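Local coordinates for protein flap endonuclease 1 (Desulfurococcus amylolyticus, PDB 3ORY) that probably cleaves the 5' flaps of branched DNA during replication and repair, as a member of the XPG/FEN1 family of structure-specific nucleases, at residues Asp14-Ile19 / Gln186-Leu191; Ala52-Asp57 / Ala135-Lys140; Pro89-Asp94 / Ser151-Met156. All coordinates share one frame; numbering follows the deposited sequence.

The three contacts lie on different parts of the molecule, their centres 23 to 24 Å apart, and none touches another. Contact 1 joins 14-19 and 186-191, so the residues of both other contacts lie within the span it closes; contacts 2 and 3 interleave along the chain. Contact 3 packs helix 143-156 on strand 88-93, across the chain's centre from contact 1, with nearest atoms about 8 Å apart. Contact 2 ties two loops together, about 9 Å from contact 1 at the nearest atoms. Contact 1 includes D187, whose carboxylate lies near that of E168 and close to a phosphate ion, probably from the crystallisation liquor, an arrangement consistent with the acidic active site of this family.

Contact 1 of 3, residues Asp14-Ile19 / Gln186-Leu191; sequences DLKDII and QDYDSL
The ring of Y188 lies against the turn of 14-19, with L15 over one face: L15 CB is 4.0 Å from the ring centroid and 14° off its normal, a CH-pi contact. Along the ring, L15 N comes to 3.3 Å from Y188 CD2, while K16 CA sits 3.3 Å from Y188 OH. Farther along the ring, toward its hydroxyl end, I19 CG1 approaches Y188 CE1 at 3.7 Å. D14 brings its carboxylate nearly parallel to the ring, the planes 12° apart, with OD1 3.6 Å from Y188 CE2. That oxygen also accepts from K16 N at 3.0 Å, from above the carboxylate plane, closing an Asx turn. The D14 side chain can do this because CG lies anti to the backbone N (chi1 -178°), swung beside its own carbonyl carbon. Exchanging Y188 for an alanine would probably leave L15 CB and I19 CG1 without their ring partner and open a gap beside the turn. Y188 is itself the N-cap residue of helix 189-192, and its backbone pairs with V13, whose N also bonds D189 OD1. Farther out, L198 and R200 of strand 197-200 touch the tyrosine, and L15 packs on L240, I243 and L247 of helix 237-247.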
loop_
_atom_site.group_PDB
_atom_site.type_symbol
_atom_site.label_atom_id
_atom_site.label_comp_id
_atom_site.label_asym_id
_atom_site.label_seq_id
_atom_site.Cartn_x
_atom_site.Cartn_y
_atom_site.Cartn_z
ATOM N N ASP A 14 -0.206 8.637 6.215
ATOM C CA ASP A 14 1.246 8.603 6.065
ATOM C C ASP A 14 1.916 9.224 7.308
ATOM O O ASP A 14 1.770 10.416 7.570
ATOM C CB ASP A 14 1.660 9.321 4.774
ATOM C CG ASP A 14 3.175 9.286 4.515
ATOM O OD1 ASP A 14 3.924 8.577 5.224
ATOM O OD2 ASP A 14 3.611 9.976 3.568
ATOM N N LEU A 15 2.633 8.392 8.062
ATOM C CA LEU A 15 3.306 8.819 9.299
ATOM C C LEU A 15 4.824 8.805 9.151
ATOM O O LEU A 15 5.553 8.941 10.136
ATOM C CB LEU A 15 2.898 7.910 10.463
ATOM C CG LEU A 15 1.402 7.767 10.770
ATOM C CD1 LEU A 15 1.219 6.829 11.962
ATOM C CD2 LEU A 15 0.773 9.119 11.047
ATOM N N LYS A 16 5.296 8.641 7.915
ATOM C CA LYS A 16 6.723 8.469 7.637
ATOM C C LYS A 16 7.652 9.364 8.451
ATOM O O LYS A 16 8.621 8.881 9.036
ATOM C CB LYS A 16 7.008 8.655 6.141
ATOM C CG LYS A 16 8.420 8.265 5.728
ATOM C CD LYS A 16 8.570 8.279 4.195
ATOM C CE LYS A 16 9.908 7.675 3.769
ATOM N NZ LYS A 16 11.061 8.354 4.428
ATOM N N ASP A 17 7.387 10.664 8.492
ATOM C CA ASP A 17 8.360 11.527 9.153
ATOM C C ASP A 17 8.178 11.717 10.663
ATOM O O ASP A 17 8.907 12.505 11.268
ATOM C CB ASP A 17 8.582 12.854 8.411
ATOM C CG ASP A 17 7.299 13.498 7.956
ATOM O OD1 ASP A 17 6.353 13.582 8.774
ATOM O OD2 ASP A 17 7.251 13.912 6.772
ATOM N N ILE A 18 7.230 10.997 11.273
ATOM C CA ILE A 18 7.201 10.932 12.736
ATOM C C ILE A 18 7.681 9.596 13.303
ATOM O O ILE A 18 7.809 9.462 14.518
ATOM C CB ILE A 18 5.839 11.343 13.381
ATOM C CG1 ILE A 18 4.724 10.352 13.025
ATOM C CG2 ILE A 18 5.474 12.776 13.014
ATOM C CD1 ILE A 18 3.506 10.429 13.970
ATOM N N ILE A 19 7.963 8.618 12.443
ATOM C CA ILE A 19 8.487 7.337 12.932
ATOM C C ILE A 19 9.941 7.487 13.422
ATOM O O ILE A 19 10.821 7.791 12.627
ATOM C CB ILE A 19 8.438 6.220 11.862
ATOM C CG1 ILE A 19 7.028 6.073 11.249
ATOM C CG2 ILE A 19 8.941 4.903 12.457
ATOM C CD1 ILE A 19 5.918 5.703 12.247
ATOM N N GLN A 186 2.179 0.611 2.069
ATOM C CA GLN A 186 2.916 1.872 2.171
ATOM C C GLN A 186 2.315 2.798 3.221
ATOM O O GLN A 186 3.024 3.616 3.810
ATOM C CB GLN A 186 3.017 2.594 0.818
ATOM C CG GLN A 186 3.917 1.893 -0.197
ATOM C CD GLN A 186 5.251 1.474 0.384
ATOM O OE1 GLN A 186 5.489 0.289 0.619
ATOM N NE2 GLN A 186 6.112 2.444 0.654
ATOM N N ASP A 187 1.019 2.668 3.492
ATOM C CA ASP A 187 0.464 3.492 4.548
ATOM C C ASP A 187 0.519 2.777 5.899
ATOM O O ASP A 187 0.906 1.601 5.999
ATOM C CB ASP A 187 -0.932 4.041 4.206
ATOM C CG ASP A 187 -1.953 2.960 3.983
ATOM O OD1 ASP A 187 -1.915 1.937 4.698
ATOM O OD2 ASP A 187 -2.796 3.145 3.076
ATOM N N TYR A 188 0.147 3.511 6.935
ATOM C CA TYR A 188 0.337 3.074 8.304
ATOM C C TYR A 188 -0.981 2.655 8.946
ATOM O O TYR A 188 -1.041 2.405 10.160
ATOM C CB TYR A 188 0.997 4.223 9.082
ATOM C CG TYR A 188 2.419 4.490 8.626
ATOM C CD1 TYR A 188 3.515 4.056 9.376
ATOM C CD2 TYR A 188 2.667 5.163 7.426
ATOM C CE1 TYR A 188 4.831 4.294 8.932
ATOM C CE2 TYR A 188 3.955 5.405 6.991
ATOM C CZ TYR A 188 5.031 4.976 7.742
ATOM O OH TYR A 188 6.299 5.231 7.266
ATOM N N ASP A 189 -2.032 2.590 8.128
ATOM C CA ASP A 189 -3.398 2.321 8.606
ATOM C C ASP A 189 -3.486 1.060 9.443
ATOM O O ASP A 189 -4.211 1.033 10.428
ATOM C CB ASP A 189 -4.376 2.183 7.426
ATOM C CG ASP A 189 -4.430 3.426 6.533
ATOM O OD1 ASP A 189 -3.457 4.209 6.479
ATOM O OD2 ASP A 189 -5.468 3.611 5.854
ATOM N N SER A 190 -2.773 0.010 9.033
ATOM C CA SER A 190 -2.820 -1.267 9.737
ATOM C C SER A 190 -2.319 -1.175 11.195
ATOM O O SER A 190 -2.825 -1.889 12.056
ATOM C CB SER A 190 -2.126 -2.394 8.947
ATOM O OG SER A 190 -0.714 -2.248 8.920
ATOM N N LEU A 191 -1.360 -0.287 11.460
ATOM C CA LEU A 191 -0.894 -0.005 12.825
ATOM C C LEU A 191 -1.986 0.647 13.658
ATOM O O LEU A 191 -2.189 0.280 14.818
ATOM C CB LEU A 191 0.352 0.886 12.811
ATOM C CG LEU A 191 1.604 0.240 12.203
ATOM C CD1 LEU A 191 2.728 1.259 12.059
ATOM C CD2 LEU A 191 2.072 -0.950 13.054
#

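Contact 2 of 3, residues Ala52-Asp57 / Ala135-Lys140; sequences AIRQPD and AMMSAK
R54 reaches across to the 135-140 loop and is met from two directions: M137 O lies at the edge of its guanidinium, and the M136 methyl lies over one face. The edge contact is a forked grip in which both end nitrogens hold one oxygen. R54 NH2 donates to M137 O at 2.8 Å with an N-H...O angle of 159°, nearly in line with the carbonyl. The second bond, from R54 NH1 to M137 O at 3.2 Å, is more bent, at 135°, and uses a lone pair in the carbonyl plane. The oxygen is within 3° of the guanidinium plane for both bonds.

M136 comes from another side. Its side chain crosses that of R54 at a slant, and the turn at chi3 drops CE over the arginine, 3.6 Å from R54 CG and 3.7 Å above the guanidinium plane, toward the rim. The methyl touches both the aliphatic part of the arginine, at CG, and its flat end, at NH1; the arginine chain is bent at chi2.

R54 follows helix 42-52, and the 135-140 loop joins helix 128-134 to helix 143-156; the pair therefore fastens the foot of what is probably the helical clamp of this family to the loop after helix 42-52. R54 NH2 also bonds L50 O, and NH1 bonds G58 O. With three backbone carbonyls as partners and no carboxylate among them, the positive charge is probably eased in part by the carbonyl dipoles, and its in-plane bonds should fix the rotation of the group beneath the methionine.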
loop_
_atom_site.group_PDB
_atom_site.type_symbol
_atom_site.label_atom_id
_atom_site.label_comp_id
_atom_site.label_asym_id
_atom_site.label_seq_id
_atom_site.Cartn_x
_atom_site.Cartn_y
_atom_site.Cartn_z
ATOM N N ALA A 52 4.246 2.898 -9.995
ATOM C CA ALA A 52 5.673 2.556 -10.152
ATOM C C ALA A 52 6.009 1.861 -11.475
ATOM O O ALA A 52 7.142 1.951 -11.960
ATOM C CB ALA A 52 6.158 1.714 -8.966
ATOM N N ILE A 53 5.037 1.164 -12.051
ATOM C CA ILE A 53 5.284 0.409 -13.269
ATOM C C ILE A 53 4.793 1.185 -14.492
ATOM O O ILE A 53 3.594 1.344 -14.708
ATOM C CB ILE A 53 4.722 -1.023 -13.158
ATOM C CG1 ILE A 53 5.442 -1.732 -11.999
ATOM C CG2 ILE A 53 4.932 -1.798 -14.458
ATOM C CD1 ILE A 53 4.682 -2.843 -11.412
ATOM N N ARG A 54 5.756 1.686 -15.264
ATOM C CA ARG A 54 5.505 2.627 -16.352
ATOM C C ARG A 54 6.391 2.331 -17.559
ATOM O O ARG A 54 7.449 1.719 -17.427
ATOM C CB ARG A 54 5.764 4.064 -15.878
ATOM C CG ARG A 54 4.809 4.552 -14.771
ATOM C CD ARG A 54 3.392 4.696 -15.317
ATOM N NE ARG A 54 2.397 4.939 -14.279
ATOM C CZ ARG A 54 1.679 6.051 -14.156
ATOM N NH1 ARG A 54 1.825 7.060 -15.015
ATOM N NH2 ARG A 54 0.798 6.147 -13.171
ATOM N N GLN A 55 5.942 2.766 -18.731
ATOM C CA GLN A 55 6.758 2.769 -19.943
ATOM C C GLN A 55 7.928 3.742 -19.709
ATOM O O GLN A 55 7.885 4.532 -18.755
ATOM C CB GLN A 55 5.899 3.164 -21.159
ATOM C CG GLN A 55 4.806 2.125 -21.512
ATOM C CD GLN A 55 3.920 2.518 -22.698
ATOM O OE1 GLN A 55 2.692 2.393 -22.640
ATOM N NE2 GLN A 55 4.535 2.983 -23.775
ATOM N N PRO A 56 8.992 3.676 -20.541
ATOM C CA PRO A 56 10.142 4.553 -20.281
ATOM C C PRO A 56 9.800 6.048 -20.129
ATOM O O PRO A 56 10.401 6.730 -19.289
ATOM C CB PRO A 56 11.051 4.305 -21.489
ATOM C CG PRO A 56 10.750 2.890 -21.878
ATOM C CD PRO A 56 9.279 2.697 -21.609
ATOM N N ASP A 57 8.828 6.537 -20.901
ATOM C CA ASP A 57 8.439 7.961 -20.855
ATOM C C ASP A 57 7.517 8.367 -19.682
ATOM O O ASP A 57 7.282 9.564 -19.462
ATOM C CB ASP A 57 7.829 8.402 -22.192
ATOM C CG ASP A 57 6.612 7.584 -22.586
ATOM O OD1 ASP A 57 6.063 6.838 -21.741
ATOM O OD2 ASP A 57 6.201 7.694 -23.758
ATOM N N ALA A 135 4.343 15.201 -14.992
ATOM C CA ALA A 135 3.298 14.936 -15.973
ATOM C C ALA A 135 2.648 13.567 -15.800
ATOM O O ALA A 135 1.554 13.335 -16.320
ATOM C CB ALA A 135 3.861 15.060 -17.373
ATOM N N MET A 136 3.326 12.663 -15.091
ATOM C CA MET A 136 2.853 11.285 -14.944
ATOM C C MET A 136 1.453 11.248 -14.343
ATOM O O MET A 136 1.232 11.748 -13.245
ATOM C CB MET A 136 3.808 10.463 -14.082
ATOM C CG MET A 136 4.985 9.869 -14.835
ATOM S SD MET A 136 6.102 9.005 -13.713
ATOM C CE MET A 136 5.073 7.675 -13.101
ATOM N N MET A 137 0.509 10.669 -15.077
ATOM C CA MET A 137 -0.879 10.651 -14.625
ATOM C C MET A 137 -1.099 9.653 -13.493
ATOM O O MET A 137 -0.489 8.579 -13.473
ATOM C CB MET A 137 -1.852 10.414 -15.789
ATOM C CG MET A 137 -1.786 9.050 -16.450
ATOM S SD MET A 137 -3.304 8.704 -17.381
ATOM C CE MET A 137 -4.394 8.150 -16.060
ATOM N N SER A 138 -1.958 10.028 -12.548
ATOM C CA SER A 138 -2.355 9.144 -11.460
ATOM C C SER A 138 -3.531 8.309 -11.937
ATOM O O SER A 138 -4.637 8.826 -12.125
ATOM C CB SER A 138 -2.760 9.950 -10.226
ATOM O OG SER A 138 -1.739 10.861 -9.857
ATOM N N ALA A 139 -3.285 7.022 -12.154
ATOM C CA ALA A 139 -4.321 6.123 -12.634
ATOM C C ALA A 139 -5.357 5.831 -11.541
ATOM O O ALA A 139 -5.014 5.731 -10.359
ATOM C CB ALA A 139 -3.700 4.833 -13.152
ATOM N N LYS A 140 -6.619 5.718 -11.939
ATOM C CA LYS A 140 -7.682 5.310 -11.021
ATOM C C LYS A 140 -7.726 3.787 -10.896
ATOM O O LYS A 140 -7.670 3.071 -11.893
ATOM C CB LYS A 140 -9.043 5.823 -11.501
ATOM C CG LYS A 140 -9.233 7.322 -11.382
ATOM C CD LYS A 140 -10.484 7.828 -12.125
ATOM C CE LYS A 140 -10.635 9.361 -12.005
ATOM N NZ LYS A 140 -11.735 9.924 -12.836
#

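Contact 3 of 3, residues Pro89-Asp94 / Ser151-Met156; sequences PVYVFD and SLLDAM
F93 and Y91 offer their rings to one side chain, that of L153, in different ways. At F93 the leucine's CD1 lies at the ring edge, in its plane, 3.8 Å from CE2 of F93. At Y91 the leucine comes in obliquely: L153 CD1 is 3.8 Å from Y91 CD2, and the other methyl, L153 CD2, is 3.8 Å from Y91 CE2. The leucine thus spreads its two branches along the tyrosine ring while one of them also abuts the phenylalanine.

The side chains of Y91 and L153 cross at about a right angle, whereas F93 and L153 come at each other from opposite directions. In L153, CG is anti to the carbonyl carbon (chi1 -63°), which carries the branched end off the helix toward the strand, with CD1 set between the two rings. Y91 and F93 stand two residues apart on strand 88-93 and point to the same side.

The fold explains the meeting. Strand 88-93 pairs in parallel with strands 37-41 and 160-162, and helix 143-156 leads directly into 160-162, covering the sheet as part of the helical crossover between the two neighbouring strands. L75 of helix 70-84 touches both Y91 and L153, and Y43 and L46 of helix 42-52 reach F93.

Between the two segments the contact is wholly apolar, methyl against ring carbon. The one polar group among the three side chains, Y91 OH, is hydrogen-bonded to T79 OG1, outside the two segments. Shape and dispersion should therefore do the holding here, with little directional preference beyond the fit of the leucine's branches.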
loop_
_atom_site.group_PDB
_atom_site.type_symbol
_atom_site.label_atom_id
_atom_site.label_comp_id
_atom_site.label_asym_id
_atom_site.label_seq_id
_atom_site.Cartn_x
_atom_site.Cartn_y
_atom_site.Cartn_z
ATOM N N PRO A 89 3.118 -15.046 0.664
ATOM C CA PRO A 89 2.227 -13.892 0.638
ATOM C C PRO A 89 0.749 -14.258 0.597
ATOM O O PRO A 89 0.357 -15.276 0.010
ATOM C CB PRO A 89 2.639 -13.173 -0.652
ATOM C CG PRO A 89 3.077 -14.287 -1.581
ATOM C CD PRO A 89 3.523 -15.456 -0.697
ATOM N N VAL A 90 -0.060 -13.417 1.233
ATOM C CA VAL A 90 -1.507 -13.481 1.123
ATOM C C VAL A 90 -1.998 -12.037 1.003
ATOM O O VAL A 90 -1.544 -11.153 1.736
ATOM C CB VAL A 90 -2.167 -14.228 2.327
ATOM C CG1 VAL A 90 -1.656 -13.703 3.678
ATOM C CG2 VAL A 90 -3.711 -14.168 2.254
ATOM N N TYR A 91 -2.888 -11.794 0.054
ATOM C CA TYR A 91 -3.432 -10.459 -0.142
ATOM C C TYR A 91 -4.756 -10.336 0.593
ATOM O O TYR A 91 -5.416 -11.338 0.856
ATOM C CB TYR A 91 -3.598 -10.157 -1.639
ATOM C CG TYR A 91 -2.269 -9.879 -2.321
ATOM C CD1 TYR A 91 -1.804 -8.571 -2.489
ATOM C CD2 TYR A 91 -1.472 -10.926 -2.779
ATOM C CE1 TYR A 91 -0.576 -8.318 -3.120
ATOM C CE2 TYR A 91 -0.252 -10.685 -3.397
ATOM C CZ TYR A 91 0.190 -9.384 -3.558
ATOM O OH TYR A 91 1.394 -9.170 -4.171
ATOM N N VAL A 92 -5.124 -9.113 0.957
ATOM C CA VAL A 92 -6.421 -8.869 1.562
ATOM C C VAL A 92 -7.106 -7.728 0.819
ATOM O O VAL A 92 -6.511 -6.667 0.611
ATOM C CB VAL A 92 -6.329 -8.599 3.093
ATOM C CG1 VAL A 92 -5.356 -7.464 3.415
ATOM C CG2 VAL A 92 -7.731 -8.345 3.692
ATOM N N PHE A 93 -8.352 -7.956 0.410
ATOM C CA PHE A 93 -9.087 -6.963 -0.352
ATOM C C PHE A 93 -10.248 -6.392 0.435
ATOM O O PHE A 93 -10.938 -7.115 1.167
ATOM C CB PHE A 93 -9.563 -7.554 -1.687
ATOM C CG PHE A 93 -8.443 -7.801 -2.659
ATOM C CD1 PHE A 93 -7.898 -6.756 -3.387
ATOM C CD2 PHE A 93 -7.932 -9.083 -2.840
ATOM C CE1 PHE A 93 -6.842 -6.980 -4.304
ATOM C CE2 PHE A 93 -6.879 -9.323 -3.733
ATOM C CZ PHE A 93 -6.333 -8.263 -4.466
ATOM N N ASP A 94 -10.452 -5.089 0.247
ATOM C CA ASP A 94 -11.417 -4.275 0.976
ATOM C C ASP A 94 -12.824 -4.767 0.700
ATOM O O ASP A 94 -13.096 -5.323 -0.367
ATOM C CB ASP A 94 -11.277 -2.814 0.503
ATOM C CG ASP A 94 -11.724 -1.807 1.548
ATOM O OD1 ASP A 94 -10.853 -1.292 2.279
ATOM O OD2 ASP A 94 -12.944 -1.524 1.637
ATOM N N SER A 151 -8.521 -12.561 -9.964
ATOM C CA SER A 151 -8.420 -13.665 -10.931
ATOM C C SER A 151 -6.974 -14.074 -11.173
ATOM O O SER A 151 -6.676 -15.264 -11.268
ATOM C CB SER A 151 -9.068 -13.297 -12.269
ATOM O OG SER A 151 -10.464 -13.101 -12.110
ATOM N N LEU A 152 -6.082 -13.094 -11.288
ATOM C CA LEU A 152 -4.663 -13.394 -11.503
ATOM C C LEU A 152 -4.058 -14.162 -10.316
ATOM O O LEU A 152 -3.342 -15.152 -10.503
ATOM C CB LEU A 152 -3.861 -12.117 -11.793
ATOM C CG LEU A 152 -2.343 -12.308 -11.947
ATOM C CD1 LEU A 152 -1.996 -13.221 -13.158
ATOM C CD2 LEU A 152 -1.633 -10.962 -12.054
ATOM N N LEU A 153 -4.343 -13.700 -9.098
ATOM C CA LEU A 153 -3.853 -14.376 -7.899
ATOM C C LEU A 153 -4.358 -15.815 -7.824
ATOM O O LEU A 153 -3.572 -16.721 -7.517
ATOM C CB LEU A 153 -4.193 -13.581 -6.625
ATOM C CG LEU A 153 -3.546 -12.188 -6.552
ATOM C CD1 LEU A 153 -4.170 -11.344 -5.437
ATOM C CD2 LEU A 153 -2.022 -12.260 -6.386
ATOM N N ASP A 154 -5.653 -16.019 -8.119
ATOM C CA ASP A 154 -6.229 -17.368 -8.215
ATOM C C ASP A 154 -5.413 -18.245 -9.167
ATOM O O ASP A 154 -5.037 -19.370 -8.820
ATOM C CB ASP A 154 -7.688 -17.338 -8.709
ATOM C CG ASP A 154 -8.646 -16.684 -7.714
ATOM O OD1 ASP A 154 -8.251 -16.437 -6.554
ATOM O OD2 ASP A 154 -9.803 -16.406 -8.114
ATOM N N ALA A 155 -5.142 -17.729 -10.363
ATOM C CA ALA A 155 -4.332 -18.457 -11.349
ATOM C C ALA A 155 -2.920 -18.776 -10.838
ATOM O O ALA A 155 -2.353 -19.830 -11.169
ATOM C CB ALA A 155 -4.274 -17.687 -12.655
ATOM N N MET A 156 -2.361 -17.875 -10.030
ATOM C CA MET A 156 -1.002 -18.040 -9.476
ATOM C C MET A 156 -0.967 -18.946 -8.237
ATOM O O MET A 156 0.107 -19.312 -7.768
ATOM C CB MET A 156 -0.382 -16.675 -9.123
ATOM C CG MET A 156 -0.149 -15.733 -10.313
ATOM S SD MET A 156 0.529 -14.116 -9.832
ATOM C CE MET A 156 2.192 -14.560 -9.334
#